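Local coordinates for superoxide dismutase (Clostridium difficile, PDB 3TJT), which probably disarms superoxide radicals by converting them to hydrogen peroxide and oxygen at a metal centre, occupied here by iron(III), at residues L11-D16 against M92-T97; A17-P20 against K24-M27; Q62-L67 against T73-N78; M147-P150 against S154-S157. All coordinates share one frame; numbering follows the deposited sequence.

Interaction 1 of 4, residues L11-D16 against M92-T97; sequences LPYAYD and MTPEKT
Close to the iron site, probably just behind its ligands, the loop before the helical hairpin meets the linker that leads from it into the C-terminal domain, and the phenol ring of Tyr-13 lies against Met-92 and Pro-94. The ring meets the linker backbone obliquely: its CE2 comes within 3.2 Å of Met-92 O, while CD2 is 4.0 Å from Pro-94 CD. Tyr-13 CG sits between its own backbone N and carbonyl carbon (chi1 32°), which turns the ring toward Met-92 O and Pro-94. Pro-12 CD sits on one face of the Tyr-13 ring, off its centre, 3.8 Å from the plane. At the phenol end, Tyr-13 OH is 3.7 Å from Met-92 CB and 3.8 Å from Met-92 CE, which curls back because chi3 bends to -73°. That hydroxyl is hydrogen-bonded to Phe-89 O, at the end of helix 72-90. Thr-93 OG1 accepts from Glu-95 N at 3.1 Å, an ST turn in the linker. Met-92 lies about 6 Å from the iron ligand His-30, side chain to side chain. Ring carbon and phenol oxygen thus pack on the linker without bonding to it, and the hydroxyl instead ties the loop to helix 72-90.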
# COMPACT_ATOMS: atom_id res chain seq x y z
N LEU A 11 15.55 -7.75 16.59
CA LEU A 11 16.01 -8.30 15.31
C LEU A 11 16.99 -9.44 15.59
O LEU A 11 17.88 -9.30 16.42
CB LEU A 11 16.67 -7.21 14.46
CG LEU A 11 16.80 -7.54 12.98
CD1 LEU A 11 15.42 -7.61 12.31
CD2 LEU A 11 17.68 -6.51 12.28
N PRO A 12 16.82 -10.58 14.90
CA PRO A 12 17.61 -11.79 15.19
C PRO A 12 19.04 -11.78 14.63
O PRO A 12 19.71 -12.82 14.68
CB PRO A 12 16.80 -12.91 14.52
CG PRO A 12 15.43 -12.32 14.23
CD PRO A 12 15.69 -10.86 13.99
N TYR A 13 19.48 -10.66 14.08
CA TYR A 13 20.81 -10.54 13.47
C TYR A 13 21.12 -9.05 13.40
O TYR A 13 20.26 -8.23 13.71
CB TYR A 13 20.83 -11.17 12.06
CG TYR A 13 19.50 -11.04 11.36
CD1 TYR A 13 19.13 -9.85 10.75
CD2 TYR A 13 18.59 -12.10 11.36
CE1 TYR A 13 17.88 -9.71 10.13
CE2 TYR A 13 17.34 -11.97 10.75
CZ TYR A 13 16.99 -10.78 10.14
OH TYR A 13 15.75 -10.64 9.54
N ALA A 14 22.34 -8.70 13.00
CA ALA A 14 22.71 -7.30 12.90
C ALA A 14 21.86 -6.59 11.84
O ALA A 14 21.41 -7.23 10.88
CB ALA A 14 24.19 -7.17 12.55
N TYR A 15 21.67 -5.28 11.98
CA TYR A 15 20.83 -4.55 11.04
C TYR A 15 21.41 -4.51 9.63
O TYR A 15 20.66 -4.33 8.66
CB TYR A 15 20.52 -3.14 11.55
CG TYR A 15 19.52 -3.09 12.69
CD1 TYR A 15 18.19 -2.78 12.46
CD2 TYR A 15 19.91 -3.38 13.99
CE1 TYR A 15 17.28 -2.73 13.50
CE2 TYR A 15 19.01 -3.34 15.04
CZ TYR A 15 17.68 -3.02 14.78
OH TYR A 15 16.78 -2.97 15.82
N ASP A 16 22.72 -4.68 9.49
CA ASP A 16 23.35 -4.74 8.17
C ASP A 16 23.62 -6.17 7.69
O ASP A 16 24.30 -6.38 6.69
CB ASP A 16 24.64 -3.89 8.15
CG ASP A 16 25.73 -4.46 9.05
OD1 ASP A 16 25.48 -5.44 9.78
OD2 ASP A 16 26.86 -3.91 9.04
N MET A 92 14.16 -14.58 7.61
CA MET A 92 15.36 -14.18 6.88
C MET A 92 16.60 -14.46 7.73
O MET A 92 16.52 -14.53 8.95
CB MET A 92 15.30 -12.70 6.50
CG MET A 92 14.11 -12.36 5.58
SD MET A 92 14.17 -10.66 4.99
CE MET A 92 13.74 -9.75 6.47
N THR A 93 17.75 -14.61 7.07
CA THR A 93 18.99 -14.87 7.79
C THR A 93 20.21 -14.55 6.91
O THR A 93 20.16 -14.70 5.69
CB THR A 93 19.09 -16.36 8.22
OG1 THR A 93 20.32 -16.59 8.93
CG2 THR A 93 19.03 -17.27 7.01
N PRO A 94 21.31 -14.11 7.54
CA PRO A 94 22.57 -13.94 6.81
C PRO A 94 23.28 -15.28 6.55
O PRO A 94 24.20 -15.33 5.75
CB PRO A 94 23.40 -13.08 7.75
CG PRO A 94 22.89 -13.41 9.11
CD PRO A 94 21.41 -13.64 8.93
N GLU A 95 22.85 -16.34 7.23
CA GLU A 95 23.44 -17.66 7.02
C GLU A 95 22.97 -18.29 5.71
O GLU A 95 21.88 -18.00 5.22
CB GLU A 95 23.10 -18.59 8.19
CG GLU A 95 23.44 -18.00 9.56
CD GLU A 95 24.88 -17.50 9.67
OE1 GLU A 95 25.79 -18.15 9.11
OE2 GLU A 95 25.10 -16.45 10.31
N LYS A 96 23.79 -19.16 5.13
CA LYS A 96 23.39 -19.87 3.92
C LYS A 96 22.53 -21.08 4.29
O LYS A 96 22.92 -21.89 5.13
CB LYS A 96 24.62 -20.29 3.08
CG LYS A 96 25.44 -19.10 2.58
CD LYS A 96 26.51 -19.53 1.59
CE LYS A 96 26.00 -19.54 0.15
NZ LYS A 96 25.81 -18.17 -0.40
N THR A 97 21.35 -21.18 3.67
CA THR A 97 20.43 -22.29 3.96
C THR A 97 19.80 -22.78 2.66
O THR A 97 19.71 -22.03 1.70
CB THR A 97 19.28 -21.84 4.89
OG1 THR A 97 18.41 -20.94 4.19
CG2 THR A 97 19.82 -21.17 6.14

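Interaction 2 of 4, residues A17-P20 against K24-M27; sequences ALEP and KETM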
# COMPACT_ATOMS: atom_id res chain seq x y z
N ALA A 17 23.08 -7.15 8.40
CA ALA A 17 23.40 -8.56 8.13
C ALA A 17 22.86 -9.05 6.79
O ALA A 17 23.37 -10.02 6.22
CB ALA A 17 22.92 -9.46 9.27
N LEU A 18 21.83 -8.38 6.28
CA LEU A 18 21.19 -8.80 5.04
C LEU A 18 21.65 -8.02 3.81
O LEU A 18 21.13 -8.21 2.71
CB LEU A 18 19.66 -8.71 5.19
CG LEU A 18 19.10 -9.45 6.40
CD1 LEU A 18 17.55 -9.39 6.40
CD2 LEU A 18 19.58 -10.91 6.44
N GLU A 19 22.64 -7.15 3.99
CA GLU A 19 23.28 -6.49 2.85
C GLU A 19 24.02 -7.53 2.00
O GLU A 19 24.57 -8.49 2.53
CB GLU A 19 24.26 -5.42 3.36
CG GLU A 19 23.64 -4.39 4.31
CD GLU A 19 23.45 -3.04 3.65
OE1 GLU A 19 23.36 -3.03 2.40
OE2 GLU A 19 23.37 -2.01 4.35
N PRO A 20 24.06 -7.33 0.68
CA PRO A 20 23.53 -6.15 -0.03
C PRO A 20 22.13 -6.38 -0.56
O PRO A 20 21.73 -5.69 -1.48
CB PRO A 20 24.49 -6.04 -1.21
CG PRO A 20 24.73 -7.48 -1.56
CD PRO A 20 24.81 -8.20 -0.24
N LYS A 24 20.70 -1.67 5.32
CA LYS A 24 20.66 -1.44 6.76
C LYS A 24 19.67 -0.35 7.17
O LYS A 24 19.00 -0.46 8.19
CB LYS A 24 22.07 -1.06 7.26
CG LYS A 24 22.13 -0.73 8.73
CD LYS A 24 23.52 -0.21 9.15
CE LYS A 24 23.60 0.00 10.66
NZ LYS A 24 24.95 0.45 11.10
N GLU A 25 19.58 0.70 6.37
CA GLU A 25 18.68 1.80 6.71
C GLU A 25 17.23 1.30 6.74
O GLU A 25 16.45 1.66 7.63
CB GLU A 25 18.84 2.94 5.71
CG GLU A 25 20.22 3.63 5.78
CD GLU A 25 21.40 2.76 5.31
OE1 GLU A 25 21.22 1.89 4.42
OE2 GLU A 25 22.52 2.99 5.82
N THR A 26 16.89 0.47 5.77
CA THR A 26 15.55 -0.11 5.70
C THR A 26 15.29 -1.08 6.86
O THR A 26 14.21 -1.08 7.45
CB THR A 26 15.32 -0.79 4.35
OG1 THR A 26 15.26 0.21 3.34
CG2 THR A 26 14.02 -1.60 4.35
N MET A 27 16.28 -1.90 7.20
CA MET A 27 16.10 -2.79 8.35
C MET A 27 15.81 -1.99 9.63
O MET A 27 14.94 -2.37 10.41
CB MET A 27 17.32 -3.71 8.56
CG MET A 27 17.59 -4.66 7.39
SD MET A 27 16.22 -5.82 7.01
CE MET A 27 15.96 -6.59 8.60
O HOH W 1 23.27 0.45 3.05
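Glu-19 reaches across the turn before helix 24-46 to the first residue of that helix, Lys-24. From CB, CG continues anti to the Glu-19 carbonyl carbon, and an unusual chi2 of -106° then swings the carboxylate toward the helix start. CG passes 4.1 Å from Lys-24 N, CD closes to 3.5 Å from the same nitrogen, and OE2 accepts its N-H at 2.9 Å, with an angle of 155° at the hydrogen; OE1 stays farther from that nitrogen than OE2 does. The donor comes from above the carboxylate plane, 69° out of it. Lys-24 CB also lies near, 3.3 Å from Glu-19 OE2, whereas the extended lysine chain runs away and packs on Asp-16. A water donates to Glu-19 OE2 and to Glu-25 OE1, bridging two carboxylates whose like charges are 4.5 Å apart between these oxygens; it probably eases their repulsion. The acid at the helix start is also consistent with a favourable interaction with the helix dipole. On the buried side, Leu-18 CD1 meets Met-27 SD at 3.9 Å, the two side chains crossing at about a right angle. Leu-18 also packs on Tyr-13 and Met-92, and Met-27 on Ile-22. The contact thus packs the loop 17-20 against the start of helix 24-46, with Met-27 about one turn ahead of the iron ligand His-30 and the 92-97 linker beyond Leu-18.

Interaction 3 of 4, residues Q62-L67 against T73-N78; sequences QNLDSL and TTVRNN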
# COMPACT_ATOMS: atom_id res chain seq x y z
N GLN A 62 -7.04 -15.37 14.82
CA GLN A 62 -7.97 -16.45 14.55
C GLN A 62 -9.39 -16.13 15.00
O GLN A 62 -10.32 -16.88 14.71
CB GLN A 62 -7.52 -17.74 15.26
CG GLN A 62 -6.31 -18.40 14.63
CD GLN A 62 -5.68 -19.47 15.52
OE1 GLN A 62 -5.78 -19.42 16.76
NE2 GLN A 62 -5.03 -20.44 14.90
N ASN A 63 -9.55 -15.03 15.73
CA ASN A 63 -10.85 -14.69 16.31
C ASN A 63 -11.30 -13.26 16.04
O ASN A 63 -12.06 -12.68 16.83
CB ASN A 63 -10.86 -15.00 17.81
CG ASN A 63 -10.73 -16.49 18.10
OD1 ASN A 63 -11.72 -17.22 18.08
ND2 ASN A 63 -9.50 -16.95 18.32
N LEU A 64 -10.85 -12.70 14.92
CA LEU A 64 -11.15 -11.31 14.60
C LEU A 64 -12.65 -11.03 14.56
O LEU A 64 -13.10 -9.98 15.01
CB LEU A 64 -10.53 -10.93 13.25
CG LEU A 64 -9.00 -10.97 13.24
CD1 LEU A 64 -8.47 -10.73 11.82
CD2 LEU A 64 -8.43 -9.94 14.21
N ASP A 65 -13.42 -11.97 14.03
CA ASP A 65 -14.85 -11.78 13.86
C ASP A 65 -15.65 -12.00 15.15
O ASP A 65 -16.87 -11.80 15.17
CB ASP A 65 -15.39 -12.67 12.75
CG ASP A 65 -14.79 -12.33 11.40
OD1 ASP A 65 -14.54 -11.13 11.15
OD2 ASP A 65 -14.57 -13.26 10.60
N SER A 66 -14.98 -12.41 16.22
CA SER A 66 -15.67 -12.56 17.51
C SER A 66 -15.14 -11.65 18.62
O SER A 66 -15.65 -11.66 19.75
CB SER A 66 -15.69 -14.03 17.96
OG SER A 66 -14.38 -14.54 18.16
N LEU A 67 -14.12 -10.85 18.32
CA LEU A 67 -13.65 -9.85 19.26
C LEU A 67 -14.73 -8.79 19.44
O LEU A 67 -15.62 -8.68 18.61
CB LEU A 67 -12.38 -9.18 18.72
CG LEU A 67 -11.13 -10.05 18.62
CD1 LEU A 67 -10.04 -9.29 17.87
CD2 LEU A 67 -10.66 -10.44 20.01
N THR A 73 -11.34 -4.12 13.94
CA THR A 73 -10.54 -3.65 12.82
C THR A 73 -9.13 -3.25 13.26
O THR A 73 -8.15 -3.59 12.60
CB THR A 73 -11.23 -2.48 12.09
OG1 THR A 73 -12.42 -2.97 11.46
CG2 THR A 73 -10.32 -1.89 11.03
N THR A 74 -9.03 -2.54 14.37
CA THR A 74 -7.71 -2.10 14.82
C THR A 74 -6.86 -3.31 15.21
O THR A 74 -5.65 -3.31 14.98
CB THR A 74 -7.79 -1.08 15.98
OG1 THR A 74 -6.46 -0.66 16.33
CG2 THR A 74 -8.43 -1.70 17.20
N VAL A 75 -7.48 -4.34 15.76
CA VAL A 75 -6.73 -5.56 16.05
C VAL A 75 -6.31 -6.29 14.78
O VAL A 75 -5.18 -6.75 14.67
CB VAL A 75 -7.48 -6.50 17.02
CG1 VAL A 75 -6.72 -7.82 17.15
CG2 VAL A 75 -7.64 -5.83 18.38
N ARG A 76 -7.21 -6.39 13.80
CA ARG A 76 -6.88 -6.99 12.52
C ARG A 76 -5.63 -6.33 11.94
O ARG A 76 -4.67 -6.99 11.55
CB ARG A 76 -8.05 -6.82 11.55
CG ARG A 76 -7.78 -7.21 10.12
CD ARG A 76 -9.05 -6.94 9.29
NE ARG A 76 -8.92 -7.27 7.88
CZ ARG A 76 -9.93 -7.20 7.01
NH1 ARG A 76 -11.13 -6.82 7.43
NH2 ARG A 76 -9.74 -7.52 5.74
N ASN A 77 -5.62 -5.01 11.92
CA ASN A 77 -4.50 -4.30 11.30
C ASN A 77 -3.21 -4.37 12.11
O ASN A 77 -2.14 -4.57 11.54
CB ASN A 77 -4.87 -2.84 11.04
CG ASN A 77 -5.94 -2.69 9.98
OD1 ASN A 77 -6.13 -3.58 9.14
ND2 ASN A 77 -6.65 -1.56 10.00
N ASN A 78 -3.31 -4.21 13.42
CA ASN A 78 -2.12 -4.05 14.24
C ASN A 78 -1.57 -5.37 14.79
O ASN A 78 -0.36 -5.57 14.83
CB ASN A 78 -2.35 -3.00 15.32
CG ASN A 78 -2.56 -1.62 14.73
OD1 ASN A 78 -3.67 -1.07 14.74
ND2 ASN A 78 -1.51 -1.07 14.16
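The turn at 62-67 runs beside helix 72-90, of which residues 73-78 form part, and the backbones come nearest at Leu-64 and Arg-76, their CA atoms 6.4 Å apart. This is local packing within the alpha-hairpin domain of the iron/manganese superoxide dismutases, joining the connection after helix 57-62 to the helix that follows. Asn-63 O accepts from both Ser-66 N and Ser-66 OG, at 3.0 and 3.3 Å, the two donors reaching it from the same face of its plane, consistent with a tight turn from which both leucines point toward the helix. Both methyls of Leu-64 lie against the base of Arg-76 from one side: CD2 rests 3.7 Å from Arg-76 CA, CD1 3.9 Å from Arg-76 CB. Arg-76 CG stands anti to its backbone N (chi1 171°), and the extended chain carries the guanidinium away to a salt bridge with Asp-153. The arginine thus lends its aliphatic base to the apolar contact and its charged end to the loop after strand 144-150. Further into the fold, Val-75 also packs on Leu-46 of helix 24-46. Its CG1 touches both leucines, 4.0 Å from Leu-64 CD2 and 3.7 Å from Leu-67 CD1.

Interaction 4 of 4, residues M147-P150 against S154-S157; sequences MTTP and SPVS
A proline ring, Pro-155, is met by two side chains of one strand, a thioether at its CB and a threonine methyl at its CD, in a buried contact of the C-terminal alpha/beta domain. Residues 147-150 end strand 144-150, an outer strand of the three-stranded antiparallel sheet, and the chain then doubles back so that the 3-10 turn beginning at Pro-155 packs beside that strand. Thr-149 turns its two branches to different tasks. CG2, anti to the carbonyl carbon, points into the turn, 4.0 Å from both Pro-155 N and Pro-155 CD and 4.1 Å from Ser-154 C; the two side chains cross at about a right angle. OG1 is hydrogen-bonded to Trp-135 NE1 on the central strand and to Asp-153 O in the loop, so a buried hydroxyl is satisfied on both counts and links strand to turn. Met-147, two residues earlier on the same strand, also faces the turn, and its chain bends at chi3 (-70°) as it passes Pro-155. Trp-135, Val-137 and Leu-160 also pack on the proline. The turn itself is braced from within: Ser-157 N donates to Ser-154 O at 3.1 Å, and Val-156 N to Ser-154 OG at 3.0 Å, the latter an ST turn. Ser-154 and Val-156 extend the packing to Leu-61 of helix 57-62, joining the two domains. At the other end of the contact, Met-147 SD touches Pro-155 CB at 3.9 Å.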
# COMPACT_ATOMS: atom_id res chain seq x y z
N MET A 147 -0.30 -17.96 -1.77
CA MET A 147 -1.42 -17.02 -1.74
C MET A 147 -0.90 -15.65 -1.34
O MET A 147 0.21 -15.52 -0.81
CB MET A 147 -2.47 -17.45 -0.72
CG MET A 147 -2.01 -17.21 0.73
SD MET A 147 -3.28 -17.47 1.96
CE MET A 147 -4.38 -16.09 1.64
N THR A 148 -1.70 -14.62 -1.57
CA THR A 148 -1.34 -13.28 -1.11
C THR A 148 -2.39 -12.74 -0.15
O THR A 148 -3.54 -13.21 -0.12
CB THR A 148 -1.15 -12.30 -2.28
OG1 THR A 148 -2.41 -12.12 -2.95
CG2 THR A 148 -0.14 -12.85 -3.26
N THR A 149 -2.00 -11.76 0.66
CA THR A 149 -2.94 -11.04 1.51
C THR A 149 -2.72 -9.54 1.34
O THR A 149 -1.59 -9.10 1.09
CB THR A 149 -2.79 -11.38 3.01
OG1 THR A 149 -1.44 -11.09 3.43
CG2 THR A 149 -3.13 -12.85 3.30
N PRO A 150 -3.79 -8.75 1.47
CA PRO A 150 -3.64 -7.29 1.40
C PRO A 150 -3.28 -6.69 2.74
O PRO A 150 -3.65 -7.23 3.78
CB PRO A 150 -5.05 -6.82 1.01
CG PRO A 150 -5.95 -7.85 1.67
CD PRO A 150 -5.21 -9.16 1.59
N SER A 154 -3.61 -11.76 7.36
CA SER A 154 -2.73 -12.91 7.53
C SER A 154 -3.42 -14.20 7.14
O SER A 154 -4.61 -14.35 7.41
CB SER A 154 -2.31 -13.02 8.99
OG SER A 154 -1.71 -14.27 9.26
N PRO A 155 -2.67 -15.15 6.55
CA PRO A 155 -3.22 -16.48 6.23
C PRO A 155 -3.74 -17.19 7.49
O PRO A 155 -4.61 -18.05 7.37
CB PRO A 155 -2.02 -17.25 5.69
CG PRO A 155 -1.02 -16.22 5.30
CD PRO A 155 -1.27 -15.00 6.13
N VAL A 156 -3.18 -16.85 8.64
CA VAL A 156 -3.58 -17.45 9.91
C VAL A 156 -5.08 -17.30 10.14
O VAL A 156 -5.74 -18.19 10.71
CB VAL A 156 -2.79 -16.83 11.08
CG1 VAL A 156 -3.40 -17.19 12.43
CG2 VAL A 156 -1.31 -17.25 11.00
N SER A 157 -5.63 -16.19 9.66
CA SER A 157 -7.05 -15.90 9.81
C SER A 157 -7.92 -16.78 8.92
O SER A 157 -9.14 -16.83 9.09
CB SER A 157 -7.32 -14.42 9.51
OG SER A 157 -6.63 -13.59 10.44

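Interactions 1 and 2 form one continuous patch, their centres 9 Å apart, with Leu-18 reaching from the second to Tyr-13 of the first. Interactions 3 and 4 form another across the chain's centre, 13 Å apart between centres, where Leu-64 CD1 touches Ser-157 OG at 3.7 Å and hairpin domain meets C-terminal domain. Interaction 4 is the buried one; the other three are partly buried. Interactions 2 and 3 both set a loop against a hairpin helix, yet 17-20/24-27 relies on a carboxylate and a water at a helix start, whereas 62-67/73-78 is purely apolar across its segments. Interaction 4 is apolar too; interaction 1 also sets a ring carbon against a carbonyl oxygen; in both, a hydroxyl bonds beyond the segments.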